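Local coordinates for protein lactate dehydrogenase, adjacent gene encodes predicted malate dehydrogenase (Cryptosporidium parvum, PDB 4ND3) that probably catalyses the NAD-dependent interconversion of (S)-lactate and pyruvate as an L-lactate dehydrogenase of the LDH/MDH superfamily, at residues V76-S81 and C119-L124; E92-N97 and K311-A316; G96-L101 and D125-H130. All coordinates share one frame; numbering follows the deposited sequence.

Interaction 1 (V76-S81 and C119-L124); sequences VIITAS and CITNPL. With NAD (nicotinamide-adenine-dinucleotide), chain C; 2OP ((2S)-2-hydroxypropanoic acid), chain D.
Thr121 carries its hydroxyl opposite its own carbonyl carbon and beside its backbone N (chi1 -55°), which swings OG1 across to the carbonyl of Ala80; Ile120 has the same kind of first torsion, with CG1 and CD1 running to Ile77 while CG2 faces the coenzyme. The contact lies at the C-terminal ends of parallel strands 75-78 and 116-119 of the Rossmann fold, where the strands give way to NAD-binding loops. Ile78 and Cys119 form the last parallel bridge, and Ile78 O is then gripped twice, by Ile120 N at 2.9 Å and by Thr121 N at 3.2 Å. Thr121 OG1 donates to Ala80 O at 2.8 Å, the oxygen approached obliquely, about 32° from its carbonyl plane. A threonine suits this buried spot because its hydroxyl satisfies a loop carbonyl. Ile77 CG2 and Ile120 CD1 pack at 3.5 Å, tighter than usual van der Waals contact, while Ile120 CG2 lies against C2N of the nicotinamide ring and O4D of the ribose.

The loops so joined hold NAD. Ser81 OG meets the ribose oxygen O3D of NAD, and the carboxamide N7N of NAD donates almost straight to Ile120 O (177°). Asn122 OD1 accepts from Leu124 N in an Asx turn that spans the cis peptide bond between Asn122 and Pro123, which helps to fix the amide's rotation, with ND2 turned to the ligands. His177, Arg90 and Arg153 complete the lactate site. Asn122 ND2 donates to O2D of NAD at 3.0 Å. The same Asn122 ND2 donates to the lactate hydroxyl oxygen OHN of 2OP at 2.8 Å.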
loop_
_atom_site.group_PDB
_atom_site.type_symbol
_atom_site.label_atom_id
_atom_site.label_comp_id
_atom_site.label_asym_id
_atom_site.label_seq_id
_atom_site.Cartn_x
_atom_site.Cartn_y
_atom_site.Cartn_z
ATOM N N VAL A 76 5.268 22.652 -4.645
ATOM C CA VAL A 76 5.872 22.897 -5.945
ATOM C C VAL A 76 7.220 22.201 -5.966
ATOM O O VAL A 76 8.065 22.464 -5.111
ATOM C CB VAL A 76 6.056 24.403 -6.213
ATOM C CG1 VAL A 76 6.817 24.633 -7.515
ATOM C CG2 VAL A 76 4.703 25.095 -6.256
ATOM N N ILE A 77 7.405 21.296 -6.925
ATOM C CA ILE A 77 8.669 20.598 -7.097
ATOM C C ILE A 77 9.325 21.075 -8.393
ATOM O O ILE A 77 8.760 20.907 -9.476
ATOM C CB ILE A 77 8.480 19.068 -7.121
ATOM C CG1 ILE A 77 7.685 18.606 -5.895
ATOM C CG2 ILE A 77 9.831 18.378 -7.138
ATOM C CD1 ILE A 77 7.359 17.125 -5.885
ATOM N N ILE A 78 10.516 21.662 -8.274
ATOM C CA ILE A 78 11.218 22.264 -9.413
ATOM C C ILE A 78 12.300 21.340 -9.968
ATOM O O ILE A 78 13.339 21.142 -9.335
ATOM C CB ILE A 78 11.877 23.607 -9.025
ATOM C CG1 ILE A 78 10.858 24.537 -8.367
ATOM C CG2 ILE A 78 12.493 24.269 -10.253
ATOM C CD1 ILE A 78 11.467 25.781 -7.757
ATOM N N THR A 79 12.056 20.790 -11.155
ATOM C CA THR A 79 13.030 19.939 -11.837
ATOM C C THR A 79 13.613 20.610 -13.091
ATOM O O THR A 79 14.480 20.043 -13.755
ATOM C CB THR A 79 12.399 18.594 -12.251
ATOM O OG1 THR A 79 11.669 18.751 -13.473
ATOM C CG2 THR A 79 11.464 18.072 -11.169
ATOM N N ALA A 80 13.146 21.820 -13.393
ATOM C CA ALA A 80 13.464 22.507 -14.649
ATOM C C ALA A 80 14.956 22.756 -14.799
ATOM O O ALA A 80 15.600 23.244 -13.879
ATOM C CB ALA A 80 12.702 23.822 -14.727
ATOM N N SER A 81 15.493 22.427 -15.970
ATOM C CA SER A 81 16.925 22.500 -16.213
ATOM C C SER A 81 17.258 22.602 -17.701
ATOM O O SER A 81 16.489 22.147 -18.550
ATOM C CB SER A 81 17.606 21.257 -15.631
ATOM O OG SER A 81 18.987 21.233 -15.942
ATOM N N CYS A 119 13.178 22.222 -4.318
ATOM C CA CYS A 119 14.050 22.345 -5.473
ATOM C C CYS A 119 14.844 21.057 -5.712
ATOM O O CYS A 119 15.328 20.434 -4.769
ATOM C CB CYS A 119 14.998 23.529 -5.295
ATOM S SG CYS A 119 15.881 23.978 -6.805
ATOM N N ILE A 120 14.943 20.654 -6.978
ATOM C CA ILE A 120 15.764 19.509 -7.391
ATOM C C ILE A 120 16.873 19.951 -8.346
ATOM O O ILE A 120 17.987 19.429 -8.297
ATOM C CB ILE A 120 14.899 18.417 -8.053
ATOM C CG1 ILE A 120 13.822 17.957 -7.066
ATOM C CG2 ILE A 120 15.765 17.251 -8.523
ATOM C CD1 ILE A 120 12.931 16.849 -7.571
ATOM N N THR A 121 16.554 20.910 -9.215
ATOM C CA THR A 121 17.493 21.497 -10.170
ATOM C C THR A 121 18.913 21.696 -9.616
ATOM O O THR A 121 19.097 22.311 -8.563
ATOM C CB THR A 121 16.946 22.861 -10.650
ATOM O OG1 THR A 121 15.621 22.684 -11.171
ATOM C CG2 THR A 121 17.841 23.473 -11.717
ATOM N N ASN A 122 19.905 21.173 -10.334
ATOM C CA ASN A 122 21.321 21.339 -9.967
ATOM C C ASN A 122 21.907 22.647 -10.508
ATOM O O ASN A 122 21.391 23.186 -11.498
ATOM C CB ASN A 122 22.155 20.162 -10.482
ATOM C CG ASN A 122 22.238 19.023 -9.486
ATOM O OD1 ASN A 122 22.346 19.248 -8.280
ATOM N ND2 ASN A 122 22.202 17.794 -9.985
ATOM N N PRO A 123 22.975 23.172 -9.866
ATOM C CA PRO A 123 23.637 22.685 -8.647
ATOM C C PRO A 123 22.794 22.989 -7.411
ATOM O O PRO A 123 22.626 24.151 -7.035
ATOM C CB PRO A 123 24.954 23.468 -8.619
ATOM C CG PRO A 123 24.663 24.725 -9.361
ATOM C CD PRO A 123 23.637 24.377 -10.402
ATOM N N LEU A 124 22.301 21.926 -6.785
ATOM C CA LEU A 124 21.177 21.983 -5.847
ATOM C C LEU A 124 21.227 23.092 -4.792
ATOM O O LEU A 124 20.330 23.934 -4.734
ATOM C CB LEU A 124 21.025 20.617 -5.164
ATOM C CG LEU A 124 19.817 20.357 -4.256
ATOM C CD1 LEU A 124 20.040 20.851 -2.829
ATOM C CD2 LEU A 124 18.541 20.936 -4.851
HETATM P PA NAD C . 15.589 16.543 -18.113
HETATM O O1A NAD C . 15.076 15.158 -18.382
HETATM O O2A NAD C . 16.476 17.212 -19.122
HETATM O O5B NAD C . 14.335 17.479 -17.812
HETATM C C5B NAD C . 14.453 18.886 -17.647
HETATM C C4B NAD C . 13.144 19.493 -18.124
HETATM O O4B NAD C . 13.106 20.881 -17.807
HETATM C C3B NAD C . 12.951 19.381 -19.635
HETATM O O3B NAD C . 11.770 18.633 -19.942
HETATM C C2B NAD C . 12.823 20.815 -20.118
HETATM O O2B NAD C . 11.874 20.994 -21.170
HETATM C C1B NAD C . 12.394 21.540 -18.856
HETATM N N9A NAD C . 12.671 22.992 -18.885
HETATM C C8A NAD C . 13.718 23.621 -19.456
HETATM N N7A NAD C . 13.620 24.958 -19.270
HETATM C C5A NAD C . 12.500 25.200 -18.578
HETATM C C6A NAD C . 11.811 26.393 -18.049
HETATM N N6A NAD C . 12.321 27.636 -18.237
HETATM N N1A NAD C . 10.658 26.192 -17.371
HETATM C C2A NAD C . 10.136 24.963 -17.175
HETATM N N3A NAD C . 10.714 23.841 -17.630
HETATM C C4A NAD C . 11.877 23.896 -18.323
HETATM O O3 NAD C . 16.362 16.643 -16.687
HETATM P PN NAD C . 16.191 15.596 -15.466
HETATM O O1N NAD C . 16.969 14.349 -15.786
HETATM O O2N NAD C . 14.741 15.467 -15.087
HETATM O O5D NAD C . 16.930 16.413 -14.302
HETATM C C5D NAD C . 16.385 17.654 -13.874
HETATM C C4D NAD C . 17.380 18.377 -12.977
HETATM O O4D NAD C . 17.528 17.653 -11.750
HETATM C C3D NAD C . 18.776 18.481 -13.584
HETATM O O3D NAD C . 19.285 19.793 -13.350
HETATM C C2D NAD C . 19.596 17.447 -12.828
HETATM O O2D NAD C . 20.993 17.756 -12.750
HETATM C C1D NAD C . 18.924 17.501 -11.468
HETATM N N1N NAD C . 19.117 16.351 -10.580
HETATM C C2N NAD C . 19.191 16.631 -9.271
HETATM C C3N NAD C . 19.360 15.634 -8.318
HETATM C C7N NAD C . 19.443 15.975 -6.854
HETATM O O7N NAD C . 19.867 15.127 -6.087
HETATM N N7N NAD C . 19.057 17.170 -6.392
HETATM C C4N NAD C . 19.442 14.314 -8.750
HETATM C C5N NAD C . 19.355 14.038 -10.111
HETATM C C6N NAD C . 19.192 15.083 -11.016
HETATM C C 2OP D . 22.860 12.930 -8.817
HETATM O O 2OP D . 23.256 13.048 -7.642
HETATM C CB 2OP D . 23.855 14.397 -10.558
HETATM O OHN 2OP D . 22.527 15.284 -8.740
HETATM C CA 2OP D . 22.673 14.172 -9.628
HETATM O OXT 2OP D . 22.610 11.824 -9.340
#

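Interaction 2 (E92-N97 and K311-A316); sequences ELLFGN and KVLDNA. With NAD (nicotinamide-adenine-dinucleotide), chain C.
Leu94 and Leu313 meet with their branched ends set at a slant to one another: CD1 of Leu94 lies 3.9 Å from CD1 of Leu313 and about as far from its CD2, so that one methyl rests against the fork of the other leucine. The second branch of Leu94 does separate work, its CD2 reaching CG1 of Val312 at 3.9 Å. Leu94 is able to serve both partners because its CG stands opposite the backbone N (chi1 173°), which places both methyls against the 311-316 segment.

Phe95 lies beside it on the same helix. Its side chain crosses that of Val312 at about a right angle, and the ring tip CZ comes to 3.8 Å from Val312 CG1, which is thus shared between Phe95 and Leu94. Farther round the ring, CE2 is 3.9 Å from the methyl of Ala316; both aliphatic groups approach the ring obliquely. A small alanine fits here, where the chain has just left the helix and passes close to the aromatic ring.

The chemistry is wholly apolar, buried at Leu94 and more open at Phe95. Val126 of helix 124-135 touches both leucines and closes the inner side. Here the first turn of helix 94-111, in the NAD-binding domain, packs against the end of the C-terminal helix 293-314, a docking of the catalytic domain's last helix on the Rossmann domain in this LDH/MDH-type fold.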
loop_
_atom_site.group_PDB
_atom_site.type_symbol
_atom_site.label_atom_id
_atom_site.label_comp_id
_atom_site.label_asym_id
_atom_site.label_seq_id
_atom_site.Cartn_x
_atom_site.Cartn_y
_atom_site.Cartn_z
ATOM N N GLU A 92 28.429 22.966 -13.546
ATOM C CA GLU A 92 28.460 23.344 -14.962
ATOM C C GLU A 92 27.114 23.901 -15.444
ATOM O O GLU A 92 27.072 24.703 -16.373
ATOM C CB GLU A 92 28.842 22.145 -15.828
ATOM C CG GLU A 92 30.271 21.661 -15.641
ATOM C CD GLU A 92 30.486 20.268 -16.197
ATOM O OE1 GLU A 92 31.388 19.555 -15.698
ATOM O OE2 GLU A 92 29.749 19.875 -17.126
ATOM N N LEU A 93 26.024 23.477 -14.806
ATOM C CA LEU A 93 24.680 23.949 -15.149
ATOM C C LEU A 93 24.284 25.247 -14.433
ATOM O O LEU A 93 23.154 25.713 -14.583
ATOM C CB LEU A 93 23.648 22.867 -14.806
ATOM C CG LEU A 93 23.876 21.451 -15.341
ATOM C CD1 LEU A 93 22.828 20.507 -14.767
ATOM C CD2 LEU A 93 23.845 21.425 -16.861
ATOM N N LEU A 94 25.211 25.828 -13.670
ATOM C CA LEU A 94 24.915 26.949 -12.773
ATOM C C LEU A 94 24.250 28.150 -13.452
ATOM O O LEU A 94 23.205 28.622 -13.004
ATOM C CB LEU A 94 26.205 27.418 -12.088
ATOM C CG LEU A 94 26.142 28.690 -11.238
ATOM C CD1 LEU A 94 25.189 28.503 -10.071
ATOM C CD2 LEU A 94 27.532 29.069 -10.759
ATOM N N PHE A 95 24.868 28.652 -14.515
ATOM C CA PHE A 95 24.425 29.907 -15.121
ATOM C C PHE A 95 23.063 29.755 -15.793
ATOM O O PHE A 95 22.181 30.595 -15.608
ATOM C CB PHE A 95 25.466 30.428 -16.121
ATOM C CG PHE A 95 26.784 30.796 -15.489
ATOM C CD1 PHE A 95 27.967 30.215 -15.926
ATOM C CD2 PHE A 95 26.838 31.719 -14.451
ATOM C CE1 PHE A 95 29.179 30.556 -15.344
ATOM C CE2 PHE A 95 28.045 32.063 -13.865
ATOM C CZ PHE A 95 29.217 31.482 -14.311
ATOM N N GLY A 96 22.895 28.676 -16.551
ATOM C CA GLY A 96 21.636 28.411 -17.245
ATOM C C GLY A 96 20.466 28.184 -16.302
ATOM O O GLY A 96 19.392 28.746 -16.490
ATOM N N ASN A 97 20.676 27.375 -15.268
ATOM C CA ASN A 97 19.584 27.013 -14.366
ATOM C C ASN A 97 19.206 28.107 -13.382
ATOM O O ASN A 97 18.055 28.176 -12.950
ATOM C CB ASN A 97 19.901 25.700 -13.652
ATOM C CG ASN A 97 19.888 24.520 -14.602
ATOM O OD1 ASN A 97 19.424 24.633 -15.738
ATOM N ND2 ASN A 97 20.393 23.383 -14.151
ATOM N N LYS A 311 29.421 32.566 -4.870
ATOM C CA LYS A 311 30.095 33.811 -5.272
ATOM C C LYS A 311 30.215 33.915 -6.792
ATOM O O LYS A 311 29.980 34.981 -7.366
ATOM C CB LYS A 311 31.484 33.933 -4.632
ATOM C CG LYS A 311 31.464 34.384 -3.178
ATOM C CD LYS A 311 32.794 35.004 -2.771
ATOM C CE LYS A 311 32.805 35.424 -1.308
ATOM N NZ LYS A 311 32.792 34.256 -0.382
ATOM N N VAL A 312 30.584 32.807 -7.433
ATOM C CA VAL A 312 30.647 32.738 -8.895
ATOM C C VAL A 312 29.315 33.174 -9.510
ATOM O O VAL A 312 29.295 33.942 -10.472
ATOM C CB VAL A 312 31.016 31.318 -9.383
ATOM C CG1 VAL A 312 30.779 31.165 -10.882
ATOM C CG2 VAL A 312 32.465 30.996 -9.042
ATOM N N LEU A 313 28.212 32.689 -8.944
ATOM C CA LEU A 313 26.878 33.053 -9.416
ATOM C C LEU A 313 26.593 34.538 -9.218
ATOM O O LEU A 313 26.025 35.182 -10.099
ATOM C CB LEU A 313 25.801 32.221 -8.707
ATOM C CG LEU A 313 24.353 32.457 -9.159
ATOM C CD1 LEU A 313 24.206 32.247 -10.659
ATOM C CD2 LEU A 313 23.394 31.556 -8.394
ATOM N N ASP A 314 26.987 35.074 -8.065
ATOM C CA ASP A 314 26.803 36.499 -7.769
ATOM C C ASP A 314 27.563 37.410 -8.741
ATOM O O ASP A 314 27.225 38.586 -8.875
ATOM C CB ASP A 314 27.222 36.818 -6.327
ATOM C CG ASP A 314 26.271 36.237 -5.290
ATOM O OD1 ASP A 314 25.113 35.917 -5.631
ATOM O OD2 ASP A 314 26.685 36.107 -4.119
ATOM N N ASN A 315 28.588 36.867 -9.398
ATOM C CA ASN A 315 29.329 37.577 -10.442
ATOM C C ASN A 315 29.092 36.940 -11.812
ATOM O O ASN A 315 30.032 36.713 -12.575
ATOM C CB ASN A 315 30.826 37.576 -10.119
ATOM C CG ASN A 315 31.131 38.122 -8.736
ATOM O OD1 ASN A 315 30.439 39.010 -8.237
ATOM N ND2 ASN A 315 32.177 37.592 -8.111
ATOM N N ALA A 316 27.828 36.660 -12.120
ATOM C CA ALA A 316 27.462 36.017 -13.384
ATOM C C ALA A 316 27.482 37.022 -14.539
ATOM O O ALA A 316 27.414 38.230 -14.304
ATOM C CB ALA A 316 26.088 35.370 -13.270
HETATM P PA NAD C . 15.589 16.543 -18.113
HETATM O O1A NAD C . 15.076 15.158 -18.382
HETATM O O2A NAD C . 16.476 17.212 -19.122
HETATM O O5B NAD C . 14.335 17.479 -17.812
HETATM C C5B NAD C . 14.453 18.886 -17.647
HETATM C C4B NAD C . 13.144 19.493 -18.124
HETATM O O4B NAD C . 13.106 20.881 -17.807
HETATM C C3B NAD C . 12.951 19.381 -19.635
HETATM O O3B NAD C . 11.770 18.633 -19.942
HETATM C C2B NAD C . 12.823 20.815 -20.118
HETATM O O2B NAD C . 11.874 20.994 -21.170
HETATM C C1B NAD C . 12.394 21.540 -18.856
HETATM N N9A NAD C . 12.671 22.992 -18.885
HETATM C C8A NAD C . 13.718 23.621 -19.456
HETATM N N7A NAD C . 13.620 24.958 -19.270
HETATM C C5A NAD C . 12.500 25.200 -18.578
HETATM C C6A NAD C . 11.811 26.393 -18.049
HETATM N N6A NAD C . 12.321 27.636 -18.237
HETATM N N1A NAD C . 10.658 26.192 -17.371
HETATM C C2A NAD C . 10.136 24.963 -17.175
HETATM N N3A NAD C . 10.714 23.841 -17.630
HETATM C C4A NAD C . 11.877 23.896 -18.323
HETATM O O3 NAD C . 16.362 16.643 -16.687
HETATM P PN NAD C . 16.191 15.596 -15.466
HETATM O O1N NAD C . 16.969 14.349 -15.786
HETATM O O2N NAD C . 14.741 15.467 -15.087
HETATM O O5D NAD C . 16.930 16.413 -14.302
HETATM C C5D NAD C . 16.385 17.654 -13.874
HETATM C C4D NAD C . 17.380 18.377 -12.977
HETATM O O4D NAD C . 17.528 17.653 -11.750
HETATM C C3D NAD C . 18.776 18.481 -13.584
HETATM O O3D NAD C . 19.285 19.793 -13.350
HETATM C C2D NAD C . 19.596 17.447 -12.828
HETATM O O2D NAD C . 20.993 17.756 -12.750
HETATM C C1D NAD C . 18.924 17.501 -11.468
HETATM N N1N NAD C . 19.117 16.351 -10.580
HETATM C C2N NAD C . 19.191 16.631 -9.271
HETATM C C3N NAD C . 19.360 15.634 -8.318
HETATM C C7N NAD C . 19.443 15.975 -6.854
HETATM O O7N NAD C . 19.867 15.127 -6.087
HETATM N N7N NAD C . 19.057 17.170 -6.392
HETATM C C4N NAD C . 19.442 14.314 -8.750
HETATM C C5N NAD C . 19.355 14.038 -10.111
HETATM C C6N NAD C . 19.192 15.083 -11.016
#

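Interaction 3 (G96-L101 and D125-H130); sequences GNARIL and DVMVSH. With NAD (nicotinamide-adenine-dinucleotide), chain C.
Met127 and His130 of helix 124-135 meet Ala98 and Leu101 of helix 94-111, neighbouring helices of the Rossmann domain, which flank strand 116-119 in the chain. Their short segments run in roughly the same direction, 9.9 Å apart at closest approach and crossing at -30°, as two helices on the same face of the parallel sheet, following strands 75-78 and 116-119.

Apolar packing makes up most of the contact. Met127 has a chain bent at chi2 and chi3, which curls its thioether against the other helix: SD sits 3.6 Å from Ala98 N and CE 4.0 Å from Ala98 CB. A flexible methionine can curl against the backbone at Ala98, and alanine's small side chain lets it come close. On the next turn, Leu101 CD2 packs at 3.6 Å on Met127 CB, with Cys119 of the sheet touching both residues.

In a CH-pi contact, Ala98 CB lies over one face of the His130 imidazole, 4.2 Å from its centroid, while Leu101 CB lies at the ring's edge.

The polar part is slight. His130 NE2, which also has a weak bond to Asp102 OD2, donates weakly to Ala98 O at 3.0 Å, with a bent angle of 128°.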
loop_
_atom_site.group_PDB
_atom_site.type_symbol
_atom_site.label_atom_id
_atom_site.label_comp_id
_atom_site.label_asym_id
_atom_site.label_seq_id
_atom_site.Cartn_x
_atom_site.Cartn_y
_atom_site.Cartn_z
ATOM N N GLY A 96 22.895 28.676 -16.551
ATOM C CA GLY A 96 21.636 28.411 -17.245
ATOM C C GLY A 96 20.466 28.184 -16.302
ATOM O O GLY A 96 19.392 28.746 -16.490
ATOM N N ASN A 97 20.676 27.375 -15.268
ATOM C CA ASN A 97 19.584 27.013 -14.366
ATOM C C ASN A 97 19.206 28.107 -13.382
ATOM O O ASN A 97 18.055 28.176 -12.950
ATOM C CB ASN A 97 19.901 25.700 -13.652
ATOM C CG ASN A 97 19.888 24.520 -14.602
ATOM O OD1 ASN A 97 19.424 24.633 -15.738
ATOM N ND2 ASN A 97 20.393 23.383 -14.151
ATOM N N ALA A 98 20.153 28.977 -13.046
ATOM C CA ALA A 98 19.839 30.161 -12.256
ATOM C C ALA A 98 18.806 31.034 -12.981
ATOM O O ALA A 98 17.870 31.542 -12.359
ATOM C CB ALA A 98 21.100 30.960 -11.973
ATOM N N ARG A 99 18.974 31.184 -14.295
ATOM C CA ARG A 99 18.062 32.001 -15.103
ATOM C C ARG A 99 16.694 31.335 -15.238
ATOM O O ARG A 99 15.674 32.009 -15.213
ATOM C CB ARG A 99 18.650 32.284 -16.490
ATOM C CG ARG A 99 19.982 33.023 -16.461
ATOM C CD ARG A 99 19.836 34.498 -16.116
ATOM N NE ARG A 99 19.980 35.347 -17.300
ATOM C CZ ARG A 99 18.980 35.855 -18.025
ATOM N NH1 ARG A 99 17.707 35.625 -17.713
ATOM N NH2 ARG A 99 19.262 36.610 -19.084
ATOM N N ILE A 100 16.673 30.012 -15.368
ATOM C CA ILE A 100 15.409 29.276 -15.366
ATOM C C ILE A 100 14.654 29.526 -14.064
ATOM O O ILE A 100 13.469 29.848 -14.086
ATOM C CB ILE A 100 15.619 27.763 -15.572
ATOM C CG1 ILE A 100 16.065 27.494 -17.010
ATOM C CG2 ILE A 100 14.338 26.992 -15.276
ATOM C CD1 ILE A 100 16.520 26.073 -17.264
ATOM N N LEU A 101 15.345 29.391 -12.934
ATOM C CA LEU A 101 14.710 29.573 -11.622
ATOM C C LEU A 101 14.200 30.993 -11.377
ATOM O O LEU A 101 13.248 31.179 -10.618
ATOM C CB LEU A 101 15.647 29.137 -10.483
ATOM C CG LEU A 101 15.435 27.705 -9.980
ATOM C CD1 LEU A 101 15.476 26.689 -11.111
ATOM C CD2 LEU A 101 16.475 27.362 -8.931
ATOM N N ASP A 125 22.260 23.089 -3.957
ATOM C CA ASP A 125 22.303 23.991 -2.794
ATOM C C ASP A 125 22.309 25.466 -3.200
ATOM O O ASP A 125 21.644 26.288 -2.571
ATOM C CB ASP A 125 23.511 23.672 -1.919
ATOM C CG ASP A 125 23.508 22.237 -1.438
ATOM O OD1 ASP A 125 22.888 21.954 -0.392
ATOM O OD2 ASP A 125 24.111 21.390 -2.125
ATOM N N VAL A 126 23.038 25.788 -4.264
ATOM C CA VAL A 126 23.086 27.160 -4.787
ATOM C C VAL A 126 21.752 27.551 -5.433
ATOM O O VAL A 126 21.280 28.678 -5.257
ATOM C CB VAL A 126 24.253 27.342 -5.785
ATOM C CG1 VAL A 126 24.294 28.765 -6.328
ATOM C CG2 VAL A 126 25.571 26.999 -5.108
ATOM N N MET A 127 21.136 26.618 -6.157
ATOM C CA MET A 127 19.834 26.866 -6.790
ATOM C C MET A 127 18.734 27.141 -5.765
ATOM O O MET A 127 17.905 28.031 -5.968
ATOM C CB MET A 127 19.430 25.690 -7.689
ATOM C CG MET A 127 20.257 25.535 -8.957
ATOM S SD MET A 127 20.219 26.954 -10.078
ATOM C CE MET A 127 21.696 27.837 -9.591
ATOM N N VAL A 128 18.735 26.390 -4.663
ATOM C CA VAL A 128 17.752 26.584 -3.591
ATOM C C VAL A 128 17.889 27.981 -2.990
ATOM O O VAL A 128 16.894 28.683 -2.795
ATOM C CB VAL A 128 17.908 25.544 -2.455
ATOM C CG1 VAL A 128 16.928 25.826 -1.322
ATOM C CG2 VAL A 128 17.705 24.133 -2.979
ATOM N N SER A 129 19.128 28.366 -2.690
ATOM C CA SER A 129 19.426 29.696 -2.148
ATOM C C SER A 129 19.003 30.792 -3.125
ATOM O O SER A 129 18.379 31.780 -2.734
ATOM C CB SER A 129 20.921 29.831 -1.845
ATOM O OG SER A 129 21.182 31.023 -1.128
ATOM N N HIS A 130 19.345 30.598 -4.394
ATOM C CA HIS A 130 18.959 31.519 -5.458
ATOM C C HIS A 130 17.440 31.642 -5.556
ATOM O O HIS A 130 16.908 32.758 -5.592
ATOM C CB HIS A 130 19.546 31.055 -6.794
ATOM C CG HIS A 130 19.202 31.948 -7.945
ATOM N ND1 HIS A 130 19.598 33.268 -8.008
ATOM C CD2 HIS A 130 18.502 31.710 -9.079
ATOM C CE1 HIS A 130 19.154 33.805 -9.129
ATOM N NE2 HIS A 130 18.488 32.881 -9.798
HETATM P PA NAD C . 15.589 16.543 -18.113
HETATM O O1A NAD C . 15.076 15.158 -18.382
HETATM O O2A NAD C . 16.476 17.212 -19.122
HETATM O O5B NAD C . 14.335 17.479 -17.812
HETATM C C5B NAD C . 14.453 18.886 -17.647
HETATM C C4B NAD C . 13.144 19.493 -18.124
HETATM O O4B NAD C . 13.106 20.881 -17.807
HETATM C C3B NAD C . 12.951 19.381 -19.635
HETATM O O3B NAD C . 11.770 18.633 -19.942
HETATM C C2B NAD C . 12.823 20.815 -20.118
HETATM O O2B NAD C . 11.874 20.994 -21.170
HETATM C C1B NAD C . 12.394 21.540 -18.856
HETATM N N9A NAD C . 12.671 22.992 -18.885
HETATM C C8A NAD C . 13.718 23.621 -19.456
HETATM N N7A NAD C . 13.620 24.958 -19.270
HETATM C C5A NAD C . 12.500 25.200 -18.578
HETATM C C6A NAD C . 11.811 26.393 -18.049
HETATM N N6A NAD C . 12.321 27.636 -18.237
HETATM N N1A NAD C . 10.658 26.192 -17.371
HETATM C C2A NAD C . 10.136 24.963 -17.175
HETATM N N3A NAD C . 10.714 23.841 -17.630
HETATM C C4A NAD C . 11.877 23.896 -18.323
HETATM O O3 NAD C . 16.362 16.643 -16.687
HETATM P PN NAD C . 16.191 15.596 -15.466
HETATM O O1N NAD C . 16.969 14.349 -15.786
HETATM O O2N NAD C . 14.741 15.467 -15.087
HETATM O O5D NAD C . 16.930 16.413 -14.302
HETATM C C5D NAD C . 16.385 17.654 -13.874
HETATM C C4D NAD C . 17.380 18.377 -12.977
HETATM O O4D NAD C . 17.528 17.653 -11.750
HETATM C C3D NAD C . 18.776 18.481 -13.584
HETATM O O3D NAD C . 19.285 19.793 -13.350
HETATM C C2D NAD C . 19.596 17.447 -12.828
HETATM O O2D NAD C . 20.993 17.756 -12.750
HETATM C C1D NAD C . 18.924 17.501 -11.468
HETATM N N1N NAD C . 19.117 16.351 -10.580
HETATM C C2N NAD C . 19.191 16.631 -9.271
HETATM C C3N NAD C . 19.360 15.634 -8.318
HETATM C C7N NAD C . 19.443 15.975 -6.854
HETATM O O7N NAD C . 19.867 15.127 -6.087
HETATM N N7N NAD C . 19.057 17.170 -6.392
HETATM C C4N NAD C . 19.442 14.314 -8.750
HETATM C C5N NAD C . 19.355 14.038 -10.111
HETATM C C6N NAD C . 19.192 15.083 -11.016
#

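Overall arrangement
Helix 94-111 ties the three contacts together: interactions 2 and 3 share Gly96 and Asn97, and their centres are 8 Å apart. Leu94 CD1 lies 3.6 Å from Met127 CE, and Leu313 CD1 is equally close to Ala98 CB, making one continuous apolar layer from the C-terminal helix to the sheet. Interaction 1, 8 Å from interaction 3 between centres, lies at the coenzyme side. Asn97 bridges to it: its ND2 is 2.8 Å from Asn122 O and 3.1 Å from Ser81 OG, probable hydrogen bonds that would help to hold two residues contacting NAD, one of which also binds lactate. The helix layer thus backs the loops of the active site, while interaction 2 remains farther out.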